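Dihydrodipicolinate synthase (Agrobacterium tumefaciens, PDB 3B4U) probably catalyses the aldol-type condensation of pyruvate with aspartate semialdehyde in lysine biosynthesis. Local coordinates at residues 7-15 and 26-34; 198-209 and 221-230. All blocks are in the same frame, centred on the assembly; numbering follows the deposited sequence.

Contact 1 (7-15 and 26-34); sequences LSAALTTPF and MIAHARRCL
Leu11 and Met26 have the largest shares of the packing between residues 7-15 and helix 26-34. Leu11 drops its two methyls onto the helix. Leu11 CD1 comes within 3.4 Å of His29 CD2, obliquely to the ring, and it also nears Cys33 SG. Leu11 CD2 packs on Ala30 CB at 3.9 Å. With CG anti to the backbone N (chi1 -158°), the branch of Leu11 reaches the helix. Met26 is fully extended and crosses the Pro14 ring at about a right angle, with Pro14 CD 3.5 Å from Met26 CB. Met26 CE ends beside Thr13 OG1 at 3.8 Å. Farther up the strand, Ala9 CB meets Cys33 CB at 4.2 Å.

Several polar groups have partners outside the two segments. Thr12 OG1 stands 3.2 Å from His29 NE2. That nitrogen is hydrogen-bonded to Asn215. Thr13 OG1 bonds to the carbonyl of Gly48. Within the helix, Arg32 NH2 donates to His29 ND1 over 2.9 Å, at 166°. The donor lies 19° out of the ring plane. Arg32 also forms a salt bridge with Glu260.

His29 thus has a partner at each ring nitrogen, which should fix its rotation. The first strand and first helix of the barrel are joined by buried apolar packing, while the polar groups tie the pair to neighbouring loops and helices.

Contact 2 (198-209 and 221-230); sequences LARGVRLGGQGA and VRAMAVDGKD
Arg203 reaches across to Asp230 and Gly228 at the outer end of the contact. Arg203 NH1 donates to Gly228 O over 2.8 Å and to Asp230 OD1 over 2.9 Å. Arg203 NH2 reaches Asp230 OD1 at 3.1 Å, making an end-on salt bridge to a single oxygen. Both acceptors lie at the guanidinium edge, near its plane. The guanidinium and carboxylate planes are 60° apart. Both nitrogens come from the same face of the carboxylate, NH1 well above its plane, NH2 on the syn side and less tilted. A bend at chi3 (-64°) folds the arginine back, with Ala199 O and Arg200 CA over one guanidinium face.

Beneath this pair the packing is close. Val202 CG1 sits 3.6 Å from Gly228 CA, and its CG2 lies near the carbonyls of Met224 and Ala225. Ala199 CB rests against Gly228, Lys229 and Asp230. Leu198 crosses Met224 at about a right angle, with Leu198 CD2 3.8 Å from Met224 CB. Deeper in, Ala209 CB meets Ala225 CB at 4.1 Å. Gly208 CA points a C-H at Ala225 O.

One water bridges Gly206 O and Ala225 O, 2.8 Å from the latter. Another accepts from Arg200 N and lies close to Asp230 OD1. Turns set the outer frame. Gly205 ends helix 198-203 in a Schellman motif. Gly228, with positive phi, turns the chain after helix 221-225 and brings its carbonyl to Arg203. Leu7 of strand 6-10 touches Ala225 from the sheet side.

The axes of the short segments 198-203 and 221-225 come within 8.8 Å, their N-to-C directions 37° apart. They flank strand 208-211 in sequence, an alpha-beta-alpha succession typical of a TIM barrel, here at its eighth strand.

How the contacts relate
Contact 1 comes first along the chain and closes before contact 2 opens. Their centres lie about 21 Å apart, yet they touch. Strands 6-10 and 208-211 are neighbours in the parallel sheet, first and eighth in chain order. Their pairing closes the barrel, with a probable hydrogen bond from Ser8 N to Ala209 O (2.9 Å). Leu7 adds apolar contact, Leu7 CD1 lying 3.7 Å from Val221 CG1. Contact 1 packs helix 23-35 beside the first strand; contact 2 packs helices 195-203 and 218-225 around the last. They lie on the two sides of the junction between the first and eighth strands, where the N- and C-terminal parts of the barrel meet.

Contact 1 (7-15 and 26-34)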
ATOM      1  N   LEU B   7     -24.684 -10.041  -7.036  1.00  6.73           N
ATOM      2  CA  LEU B   7     -24.233  -9.810  -5.670  1.00  6.44           C
ATOM      3  C   LEU B   7     -23.016 -10.675  -5.376  1.00  6.25           C
ATOM      4  O   LEU B   7     -23.074 -11.902  -5.486  1.00  6.97           O
ATOM      5  CB  LEU B   7     -25.352 -10.145  -4.663  1.00  6.75           C
ATOM      6  CG  LEU B   7     -24.944  -9.984  -3.210  1.00  7.32           C
ATOM      7  CD1 LEU B   7     -24.450  -8.549  -2.904  1.00  8.00           C
ATOM      8  CD2 LEU B   7     -26.081 -10.380  -2.268  1.00  8.37           C
ATOM      9  N   SER B   8     -21.946 -10.035  -4.940  1.00  5.86           N
ATOM     10  CA  SER B   8     -20.793 -10.747  -4.431  1.00  6.21           C
ATOM     11  C   SER B   8     -20.588 -10.366  -2.967  1.00  6.38           C
ATOM     12  O   SER B   8     -20.639  -9.195  -2.646  1.00  7.31           O
ATOM     13  CB  SER B   8     -19.567 -10.380  -5.273  1.00  6.49           C
ATOM     14  OG  SER B   8     -18.471 -11.242  -4.995  1.00  6.29           O
ATOM     15  N   ALA B   9     -20.324 -11.336  -2.081  1.00  6.11           N
ATOM     16  CA  ALA B   9     -19.918 -10.995  -0.724  1.00  6.51           C
ATOM     17  C   ALA B   9     -18.512 -10.467  -0.744  1.00  6.52           C
ATOM     18  O   ALA B   9     -17.625 -11.084  -1.349  1.00  6.95           O
ATOM     19  CB  ALA B   9     -19.994 -12.204   0.175  1.00  8.29           C
ATOM     20  N   ALA B  10     -18.265  -9.351  -0.065  1.00  6.11           N
ATOM     21  CA  ALA B  10     -16.905  -8.870   0.181  1.00  6.68           C
ATOM     22  C   ALA B  10     -16.448  -9.705   1.375  1.00  5.81           C
ATOM     23  O   ALA B  10     -16.556  -9.306   2.530  1.00  5.69           O
ATOM     24  CB  ALA B  10     -16.911  -7.355   0.503  1.00  7.96           C
ATOM     25  N   LEU B  11     -15.976 -10.923   1.107  1.00  5.26           N
ATOM     26  CA  LEU B  11     -15.955 -11.965   2.124  1.00  5.70           C
ATOM     27  C   LEU B  11     -14.982 -11.613   3.242  1.00  5.42           C
ATOM     28  O   LEU B  11     -13.827 -11.287   3.004  1.00  5.69           O
ATOM     29  CB  LEU B  11     -15.545 -13.306   1.497  1.00  5.78           C
ATOM     30  CG  LEU B  11     -15.981 -14.518   2.285  1.00  6.23           C
ATOM     31  CD1 LEU B  11     -17.471 -14.786   2.111  1.00  8.28           C
ATOM     32  CD2 LEU B  11     -15.135 -15.738   1.903  1.00  8.43           C
ATOM     33  N   THR B  12     -15.429 -11.772   4.475  1.00  5.30           N
ATOM     34  CA  THR B  12     -14.561 -11.648   5.636  1.00  5.68           C
ATOM     35  C   THR B  12     -13.616 -12.854   5.722  1.00  6.11           C
ATOM     36  O   THR B  12     -13.954 -13.970   5.324  1.00  6.89           O
ATOM     37  CB  THR B  12     -15.430 -11.516   6.900  1.00  6.40           C
ATOM     38  OG1 THR B  12     -16.491 -12.485   6.880  1.00  6.68           O
ATOM     39  CG2 THR B  12     -16.056 -10.131   6.988  1.00  6.87           C
ATOM     40  N   THR B  13     -12.446 -12.591   6.298  1.00  5.86           N
ATOM     41  CA  THR B  13     -11.393 -13.586   6.443  1.00  6.01           C
ATOM     42  C   THR B  13     -11.286 -13.923   7.919  1.00  6.38           C
ATOM     43  O   THR B  13     -10.968 -13.036   8.712  1.00  6.77           O
ATOM     44  CB  THR B  13     -10.054 -13.057   5.932  1.00  6.13           C
ATOM     45  OG1 THR B  13     -10.174 -12.682   4.549  1.00  6.60           O
ATOM     46  CG2 THR B  13      -8.958 -14.108   6.061  1.00  7.23           C
ATOM     47  N   PRO B  14     -11.531 -15.187   8.317  1.00  6.99           N
ATOM     48  CA  PRO B  14     -11.452 -15.565   9.718  1.00  7.31           C
ATOM     49  C   PRO B  14     -10.044 -15.970  10.104  1.00  7.41           C
ATOM     50  O   PRO B  14      -9.390 -16.693   9.366  1.00  7.74           O
ATOM     51  CB  PRO B  14     -12.415 -16.755   9.816  1.00  7.30           C
ATOM     52  CG  PRO B  14     -12.316 -17.427   8.466  1.00  6.99           C
ATOM     53  CD  PRO B  14     -11.975 -16.306   7.475  1.00  7.42           C
ATOM     54  N   PHE B  15      -9.609 -15.537  11.282  1.00  7.93           N
ATOM     55  CA  PHE B  15      -8.296 -15.875  11.825  1.00  8.51           C
ATOM     56  C   PHE B  15      -8.421 -16.682  13.114  1.00 10.32           C
ATOM     57  O   PHE B  15      -9.237 -16.380  13.966  1.00 12.14           O
ATOM     58  CB  PHE B  15      -7.476 -14.623  12.116  1.00  8.94           C
ATOM     59  CG  PHE B  15      -7.368 -13.721  10.937  1.00  7.35           C
ATOM     60  CD1 PHE B  15      -6.586 -14.074   9.838  1.00  8.13           C
ATOM     61  CD2 PHE B  15      -8.063 -12.516  10.898  1.00  8.00           C
ATOM     62  CE1 PHE B  15      -6.507 -13.246   8.710  1.00  8.09           C
ATOM     63  CE2 PHE B  15      -7.978 -11.704   9.793  1.00  7.92           C
ATOM     64  CZ  PHE B  15      -7.208 -12.069   8.703  1.00  8.00           C
ATOM     65  N   MET B  26     -13.537 -20.244   6.632  1.00  6.80           N
ATOM     66  CA  MET B  26     -13.664 -19.292   5.539  1.00  6.83           C
ATOM     67  C   MET B  26     -14.473 -19.870   4.397  1.00  6.71           C
ATOM     68  O   MET B  26     -15.363 -19.215   3.844  1.00  7.12           O
ATOM     69  CB  MET B  26     -12.277 -18.865   5.091  1.00  6.31           C
ATOM     70  CG  MET B  26     -12.281 -17.700   4.147  1.00  6.81           C
ATOM     71  SD  MET B  26     -10.455 -17.193   3.754  1.00  2.76           S
ATOM     72  CE  MET B  26     -10.804 -15.795   2.470  1.00  8.29           C
ATOM     73  N   ILE B  27     -14.163 -21.118   4.053  1.00  7.17           N
ATOM     74  CA  ILE B  27     -14.873 -21.799   2.987  1.00  7.62           C
ATOM     75  C   ILE B  27     -16.336 -22.019   3.373  1.00  7.65           C
ATOM     76  O   ILE B  27     -17.230 -21.845   2.572  1.00  7.65           O
ATOM     77  CB  ILE B  27     -14.160 -23.117   2.620  1.00  7.89           C
ATOM     78  CG1 ILE B  27     -12.849 -22.772   1.915  1.00  8.72           C
ATOM     79  CG2 ILE B  27     -15.021 -24.003   1.776  1.00  9.34           C
ATOM     80  CD1 ILE B  27     -11.855 -23.909   1.768  1.00 10.32           C
ATOM     81  N   ALA B  28     -16.580 -22.422   4.612  1.00  7.56           N
ATOM     82  CA  ALA B  28     -17.963 -22.627   5.076  1.00  8.49           C
ATOM     83  C   ALA B  28     -18.777 -21.318   5.035  1.00  7.78           C
ATOM     84  O   ALA B  28     -19.947 -21.317   4.651  1.00  7.85           O
ATOM     85  CB  ALA B  28     -17.962 -23.246   6.492  1.00  9.18           C
ATOM     86  N   HIS B  29     -18.126 -20.224   5.386  1.00  7.16           N
ATOM     87  CA  HIS B  29     -18.761 -18.918   5.306  1.00  7.26           C
ATOM     88  C   HIS B  29     -19.064 -18.546   3.859  1.00  6.91           C
ATOM     89  O   HIS B  29     -20.160 -18.078   3.556  1.00  7.40           O
ATOM     90  CB  HIS B  29     -17.896 -17.879   6.021  1.00  7.30           C
ATOM     91  CG  HIS B  29     -18.451 -16.511   5.969  1.00  6.92           C
ATOM     92  ND1 HIS B  29     -19.683 -16.191   6.487  1.00  7.19           N
ATOM     93  CD2 HIS B  29     -17.916 -15.381   5.456  1.00  6.77           C
ATOM     94  CE1 HIS B  29     -19.878 -14.896   6.281  1.00  6.42           C
ATOM     95  NE2 HIS B  29     -18.830 -14.373   5.656  1.00  7.10           N
ATOM     96  N   ALA B  30     -18.132 -18.798   2.957  1.00  6.92           N
ATOM     97  CA  ALA B  30     -18.388 -18.566   1.539  1.00  7.11           C
ATOM     98  C   ALA B  30     -19.592 -19.380   1.068  1.00  7.53           C
ATOM     99  O   ALA B  30     -20.463 -18.873   0.369  1.00  7.42           O
ATOM    100  CB  ALA B  30     -17.160 -18.911   0.717  1.00  7.21           C
ATOM    101  N   ARG B  31     -19.647 -20.660   1.430  1.00  7.71           N
ATOM    102  CA  ARG B  31     -20.759 -21.504   1.016  1.00  8.06           C
ATOM    103  C   ARG B  31     -22.079 -20.971   1.554  1.00  8.32           C
ATOM    104  O   ARG B  31     -23.095 -21.003   0.860  1.00  8.82           O
ATOM    105  CB  ARG B  31     -20.570 -22.926   1.516  1.00  9.58           C
ATOM    106  CG  ARG B  31     -19.475 -23.676   0.788  1.00 12.08           C
ATOM    107  CD  ARG B  31     -19.886 -24.114  -0.599  1.00 18.64           C
ATOM    108  NE  ARG B  31     -18.925 -25.061  -1.191  1.00 19.08           N
ATOM    109  CZ  ARG B  31     -18.913 -25.426  -2.474  1.00 20.30           C
ATOM    110  NH1 ARG B  31     -17.992 -26.274  -2.879  1.00 21.79           N
ATOM    111  NH2 ARG B  31     -19.785 -24.967  -3.355  1.00 19.77           N
ATOM    112  N   ARG B  32     -22.079 -20.490   2.787  1.00  8.13           N
ATOM    113  CA  ARG B  32     -23.286 -19.900   3.390  1.00  8.63           C
ATOM    114  C   ARG B  32     -23.719 -18.667   2.605  1.00  8.73           C
ATOM    115  O   ARG B  32     -24.899 -18.503   2.275  1.00  8.74           O
ATOM    116  CB  ARG B  32     -23.017 -19.578   4.860  1.00  9.07           C
ATOM    117  CG  ARG B  32     -24.127 -18.750   5.503  1.00  9.03           C
ATOM    118  CD  ARG B  32     -23.987 -18.657   7.026  1.00  9.60           C
ATOM    119  NE  ARG B  32     -22.676 -18.123   7.388  1.00  9.55           N
ATOM    120  CZ  ARG B  32     -21.871 -18.601   8.320  1.00  9.25           C
ATOM    121  NH1 ARG B  32     -22.258 -19.599   9.089  1.00 11.28           N
ATOM    122  NH2 ARG B  32     -20.676 -18.081   8.484  1.00 10.07           N
ATOM    123  N   CYS B  33     -22.789 -17.769   2.298  1.00  7.89           N
ATOM    124  CA  CYS B  33     -23.132 -16.571   1.556  1.00  8.01           C
ATOM    125  C   CYS B  33     -23.654 -16.879   0.155  1.00  8.00           C
ATOM    126  O   CYS B  33     -24.640 -16.265  -0.304  1.00  8.43           O
ATOM    127  CB  CYS B  33     -21.897 -15.656   1.475  1.00  7.81           C
ATOM    128  SG  CYS B  33     -21.447 -14.863   3.036  1.00  8.95           S
ATOM    129  N   LEU B  34     -23.030 -17.834  -0.513  1.00  7.99           N
ATOM    130  CA  LEU B  34     -23.519 -18.293  -1.809  1.00  8.36           C
ATOM    131  C   LEU B  34     -24.909 -18.898  -1.706  1.00  9.14           C
ATOM    132  O   LEU B  34     -25.824 -18.511  -2.438  1.00 11.21           O
ATOM    133  CB  LEU B  34     -22.514 -19.268  -2.421  1.00  8.88           C
ATOM    134  CG  LEU B  34     -21.161 -18.674  -2.836  1.00  8.99           C
ATOM    135  CD1 LEU B  34     -20.143 -19.773  -3.063  1.00 11.67           C
ATOM    136  CD2 LEU B  34     -21.256 -17.788  -4.066  1.00  9.70           C
TER

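Contact 2 (198-209 and 221-230)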
ATOM      1  N   LEU B 198     -27.286   2.110  -3.814  1.00  7.59           N
ATOM      2  CA  LEU B 198     -27.190   0.829  -4.495  1.00  7.19           C
ATOM      3  C   LEU B 198     -28.437   0.498  -5.302  1.00  6.97           C
ATOM      4  O   LEU B 198     -28.369   0.279  -6.496  1.00  6.87           O
ATOM      5  CB  LEU B 198     -26.873  -0.266  -3.484  1.00  6.89           C
ATOM      6  CG  LEU B 198     -26.872  -1.707  -4.024  1.00  6.96           C
ATOM      7  CD1 LEU B 198     -25.920  -1.862  -5.190  1.00  6.92           C
ATOM      8  CD2 LEU B 198     -26.535  -2.630  -2.851  1.00  7.68           C
ATOM      9  N   ALA B 199     -29.602   0.496  -4.658  1.00  7.62           N
ATOM     10  CA  ALA B 199     -30.823   0.141  -5.386  1.00  7.62           C
ATOM     11  C   ALA B 199     -31.135   1.189  -6.451  1.00  7.65           C
ATOM     12  O   ALA B 199     -31.498   0.864  -7.568  1.00  8.10           O
ATOM     13  CB  ALA B 199     -32.008  -0.081  -4.416  1.00  9.03           C
ATOM     14  N   ARG B 200     -30.964   2.464  -6.098  1.00  8.08           N
ATOM     15  CA  ARG B 200     -31.134   3.580  -7.036  1.00  8.38           C
ATOM     16  C   ARG B 200     -30.284   3.397  -8.279  1.00  8.23           C
ATOM     17  O   ARG B 200     -30.735   3.567  -9.405  1.00  8.89           O
ATOM     18  CB  ARG B 200     -30.707   4.865  -6.329  1.00  8.90           C
ATOM     19  CG  ARG B 200     -30.907   6.143  -7.080  1.00  9.57           C
ATOM     20  CD  ARG B 200     -30.206   7.255  -6.319  1.00 10.14           C
ATOM     21  NE  ARG B 200     -30.492   8.574  -6.852  1.00 11.99           N
ATOM     22  CZ  ARG B 200     -29.938   9.691  -6.374  1.00 11.78           C
ATOM     23  NH1 ARG B 200     -30.275  10.874  -6.875  1.00 13.21           N
ATOM     24  NH2 ARG B 200     -29.066   9.622  -5.386  1.00 12.44           N
ATOM     25  N   GLY B 201     -29.044   2.989  -8.081  1.00  7.83           N
ATOM     26  CA  GLY B 201     -28.130   2.772  -9.176  1.00  7.88           C
ATOM     27  C   GLY B 201     -28.443   1.543  -9.996  1.00  7.47           C
ATOM     28  O   GLY B 201     -28.343   1.570 -11.220  1.00  8.09           O
ATOM     29  N   VAL B 202     -28.889   0.470  -9.345  1.00  7.85           N
ATOM     30  CA  VAL B 202     -29.341  -0.719 -10.042  1.00  8.41           C
ATOM     31  C   VAL B 202     -30.519  -0.367 -10.953  1.00  8.53           C
ATOM     32  O   VAL B 202     -30.598  -0.826 -12.085  1.00  9.26           O
ATOM     33  CB  VAL B 202     -29.660  -1.842  -9.040  1.00  8.19           C
ATOM     34  CG1 VAL B 202     -30.425  -3.001  -9.680  1.00  9.57           C
ATOM     35  CG2 VAL B 202     -28.347  -2.344  -8.401  1.00  8.38           C
ATOM     36  N   ARG B 203     -31.440   0.473 -10.465  1.00  8.69           N
ATOM     37  CA  ARG B 203     -32.569   0.892 -11.285  1.00  9.83           C
ATOM     38  C   ARG B 203     -32.125   1.699 -12.513  1.00  9.95           C
ATOM     39  O   ARG B 203     -32.890   1.799 -13.478  1.00 12.26           O
ATOM     40  CB  ARG B 203     -33.594   1.628 -10.439  1.00  9.67           C
ATOM     41  CG  ARG B 203     -34.291   0.722  -9.435  1.00  9.43           C
ATOM     42  CD  ARG B 203     -35.507   1.378  -8.767  1.00 10.00           C
ATOM     43  NE  ARG B 203     -35.175   2.538  -7.947  1.00 10.17           N
ATOM     44  CZ  ARG B 203     -34.865   2.495  -6.646  1.00 10.67           C
ATOM     45  NH1 ARG B 203     -34.813   1.356  -5.996  1.00 10.52           N
ATOM     46  NH2 ARG B 203     -34.617   3.611  -5.987  1.00 12.21           N
ATOM     47  N   LEU B 204     -30.942   2.286 -12.484  1.00  9.89           N
ATOM     48  CA  LEU B 204     -30.344   3.009 -13.581  1.00 10.60           C
ATOM     49  C   LEU B 204     -29.338   2.188 -14.362  1.00 11.24           C
ATOM     50  O   LEU B 204     -28.594   2.757 -15.151  1.00 13.99           O
ATOM     51  CB  LEU B 204     -29.684   4.277 -13.069  1.00 11.85           C
ATOM     52  CG  LEU B 204     -30.625   5.378 -12.640  1.00 12.68           C
ATOM     53  CD1 LEU B 204     -29.880   6.391 -11.802  1.00 16.53           C
ATOM     54  CD2 LEU B 204     -31.258   6.053 -13.855  1.00 15.13           C
ATOM     55  N   GLY B 205     -29.287   0.878 -14.145  1.00 10.00           N
ATOM     56  CA  GLY B 205     -28.426   0.026 -14.945  1.00  9.78           C
ATOM     57  C   GLY B 205     -27.229  -0.547 -14.221  1.00  8.79           C
ATOM     58  O   GLY B 205     -26.468  -1.312 -14.816  1.00  9.26           O
ATOM     59  N   GLY B 206     -27.047  -0.226 -12.953  1.00  8.02           N
ATOM     60  CA  GLY B 206     -25.967  -0.849 -12.211  1.00  7.45           C
ATOM     61  C   GLY B 206     -26.097  -2.347 -12.140  1.00  6.93           C
ATOM     62  O   GLY B 206     -27.188  -2.879 -12.030  1.00  8.05           O
ATOM     63  N   GLN B 207     -24.964  -3.044 -12.164  1.00  6.97           N
ATOM     64  CA  GLN B 207     -24.936  -4.503 -12.212  1.00  7.10           C
ATOM     65  C   GLN B 207     -24.800  -5.200 -10.892  1.00  7.52           C
ATOM     66  O   GLN B 207     -24.730  -6.424 -10.869  1.00  8.48           O
ATOM     67  CB  GLN B 207     -23.849  -4.994 -13.175  1.00  7.72           C
ATOM     68  CG  GLN B 207     -24.228  -4.907 -14.624  1.00  8.37           C
ATOM     69  CD  GLN B 207     -23.319  -5.744 -15.507  1.00  8.61           C
ATOM     70  OE1 GLN B 207     -22.855  -6.809 -15.122  1.00  9.50           O
ATOM     71  NE2 GLN B 207     -23.052  -5.232 -16.711  1.00 10.51           N
ATOM     72  N   GLY B 208     -24.779  -4.463  -9.782  1.00  6.36           N
ATOM     73  CA  GLY B 208     -24.774  -5.067  -8.480  1.00  6.77           C
ATOM     74  C   GLY B 208     -23.757  -4.483  -7.520  1.00  5.87           C
ATOM     75  O   GLY B 208     -23.569  -3.272  -7.461  1.00  5.91           O
ATOM     76  N   ALA B 209     -23.148  -5.349  -6.699  1.00  6.24           N
ATOM     77  CA  ALA B 209     -22.307  -4.908  -5.590  1.00  5.96           C
ATOM     78  C   ALA B 209     -21.364  -6.014  -5.149  1.00  5.40           C
ATOM     79  O   ALA B 209     -21.696  -7.198  -5.265  1.00  6.46           O
ATOM     80  CB  ALA B 209     -23.190  -4.483  -4.379  1.00  6.82           C
ATOM     81  N   VAL B 221     -29.418  -7.600   1.135  1.00  7.49           N
ATOM     82  CA  VAL B 221     -28.573  -6.920   0.156  1.00  7.13           C
ATOM     83  C   VAL B 221     -28.910  -7.389  -1.257  1.00  7.28           C
ATOM     84  O   VAL B 221     -28.887  -6.588  -2.179  1.00  7.14           O
ATOM     85  CB  VAL B 221     -27.069  -7.034   0.482  1.00  7.55           C
ATOM     86  CG1 VAL B 221     -26.253  -6.310  -0.572  1.00  8.23           C
ATOM     87  CG2 VAL B 221     -26.764  -6.452   1.879  1.00  8.65           C
ATOM     88  N   ARG B 222     -29.215  -8.674  -1.447  1.00  7.12           N
ATOM     89  CA  ARG B 222     -29.578  -9.144  -2.782  1.00  7.37           C
ATOM     90  C   ARG B 222     -30.773  -8.386  -3.361  1.00  7.32           C
ATOM     91  O   ARG B 222     -30.799  -8.047  -4.534  1.00  7.28           O
ATOM     92  CB  ARG B 222     -29.824 -10.656  -2.763  1.00  8.03           C
ATOM     93  CG  ARG B 222     -30.047 -11.195  -4.154  1.00  8.89           C
ATOM     94  CD  ARG B 222     -30.400 -12.684  -4.190  1.00  9.80           C
ATOM     95  NE  ARG B 222     -30.722 -13.074  -5.563  1.00 12.11           N
ATOM     96  CZ  ARG B 222     -29.857 -13.312  -6.533  1.00 12.53           C
ATOM     97  NH1 ARG B 222     -28.529 -13.347  -6.323  1.00 12.66           N
ATOM     98  NH2 ARG B 222     -30.333 -13.516  -7.750  1.00 14.00           N
ATOM     99  N   ALA B 223     -31.752  -8.100  -2.511  1.00  7.96           N
ATOM    100  CA  ALA B 223     -32.950  -7.392  -2.985  1.00  7.85           C
ATOM    101  C   ALA B 223     -32.567  -6.025  -3.527  1.00  8.12           C
ATOM    102  O   ALA B 223     -33.197  -5.530  -4.457  1.00  9.55           O
ATOM    103  CB  ALA B 223     -33.953  -7.287  -1.872  1.00  9.56           C
ATOM    104  N   MET B 224     -31.539  -5.408  -2.962  1.00  7.21           N
ATOM    105  CA  MET B 224     -31.047  -4.121  -3.415  1.00  7.03           C
ATOM    106  C   MET B 224     -30.160  -4.256  -4.664  1.00  7.34           C
ATOM    107  O   MET B 224     -30.382  -3.595  -5.677  1.00  8.19           O
ATOM    108  CB  MET B 224     -30.230  -3.454  -2.302  1.00  7.50           C
ATOM    109  CG  MET B 224     -30.979  -3.245  -0.994  1.00  7.32           C
ATOM    110  SD  MET B 224     -29.859  -2.855   0.502  1.00  4.71           S
ATOM    111  CE  MET B 224     -29.597  -1.074   0.137  1.00 11.91           C
ATOM    112  N   ALA B 225     -29.163  -5.127  -4.588  1.00  6.89           N
ATOM    113  CA  ALA B 225     -28.088  -5.231  -5.581  1.00  7.65           C
ATOM    114  C   ALA B 225     -28.557  -5.892  -6.857  1.00  7.54           C
ATOM    115  O   ALA B 225     -28.037  -5.581  -7.926  1.00  7.79           O
ATOM    116  CB  ALA B 225     -26.908  -6.038  -4.993  1.00  8.01           C
ATOM    117  N   VAL B 226     -29.502  -6.836  -6.749  1.00  8.37           N
ATOM    118  CA  VAL B 226     -29.981  -7.592  -7.905  1.00  9.11           C
ATOM    119  C   VAL B 226     -31.351  -7.092  -8.302  1.00  9.34           C
ATOM    120  O   VAL B 226     -31.589  -6.815  -9.483  1.00 10.61           O
ATOM    121  CB  VAL B 226     -29.968  -9.114  -7.621  1.00  9.52           C
ATOM    122  CG1 VAL B 226     -30.577  -9.903  -8.800  1.00 10.97           C
ATOM    123  CG2 VAL B 226     -28.549  -9.558  -7.338  1.00 10.27           C
ATOM    124  N   ASP B 227     -32.269  -6.972  -7.343  1.00  9.57           N
ATOM    125  CA  ASP B 227     -33.666  -6.655  -7.651  1.00 10.31           C
ATOM    126  C   ASP B 227     -33.960  -5.159  -7.681  1.00  9.50           C
ATOM    127  O   ASP B 227     -35.053  -4.764  -8.082  1.00 11.21           O
ATOM    128  CB  ASP B 227     -34.609  -7.366  -6.684  1.00 11.60           C
ATOM    129  CG  ASP B 227     -34.468  -8.859  -6.693  1.00 13.69           C
ATOM    130  OD1 ASP B 227     -33.967  -9.436  -7.681  1.00 17.24           O
ATOM    131  OD2 ASP B 227     -34.877  -9.452  -5.681  1.00 18.25           O
ATOM    132  N   GLY B 228     -33.014  -4.315  -7.278  1.00  8.93           N
ATOM    133  CA  GLY B 228     -33.199  -2.880  -7.337  1.00  8.97           C
ATOM    134  C   GLY B 228     -34.252  -2.338  -6.393  1.00  9.49           C
ATOM    135  O   GLY B 228     -34.907  -1.352  -6.704  1.00 10.21           O
ATOM    136  N   LYS B 229     -34.426  -2.971  -5.242  1.00  8.35           N
ATOM    137  CA  LYS B 229     -35.384  -2.534  -4.239  1.00  9.37           C
ATOM    138  C   LYS B 229     -34.656  -1.865  -3.083  1.00  8.29           C
ATOM    139  O   LYS B 229     -33.716  -2.417  -2.517  1.00  9.16           O
ATOM    140  CB  LYS B 229     -36.165  -3.742  -3.725  1.00 11.14           C
ATOM    141  CG  LYS B 229     -36.911  -4.520  -4.753  1.00 15.52           C
ATOM    142  CD  LYS B 229     -37.888  -3.730  -5.515  1.00 21.26           C
ATOM    143  CE  LYS B 229     -38.774  -4.671  -6.336  1.00 22.57           C
ATOM    144  NZ  LYS B 229     -39.247  -4.042  -7.593  1.00 28.75           N
ATOM    145  N   ASP B 230     -35.141  -0.702  -2.691  1.00  8.89           N
ATOM    146  CA  ASP B 230     -34.593  -0.004  -1.538  1.00  8.72           C
ATOM    147  C   ASP B 230     -34.759  -0.826  -0.270  1.00  9.26           C
ATOM    148  O   ASP B 230     -35.701  -1.624  -0.137  1.00 10.57           O
ATOM    149  CB  ASP B 230     -35.325   1.326  -1.298  1.00  9.31           C
ATOM    150  CG  ASP B 230     -35.116   2.363  -2.374  1.00 11.12           C
ATOM    151  OD1 ASP B 230     -34.259   2.213  -3.255  1.00 10.80           O
ATOM    152  OD2 ASP B 230     -35.815   3.401  -2.259  1.00 14.05           O
TER
HETATM  153  O   HOH W   1     -31.679   3.366  -3.378  1.00 12.37           O
HETATM  154  O   HOH W   2     -28.027  -5.347 -10.719  1.00 10.04           O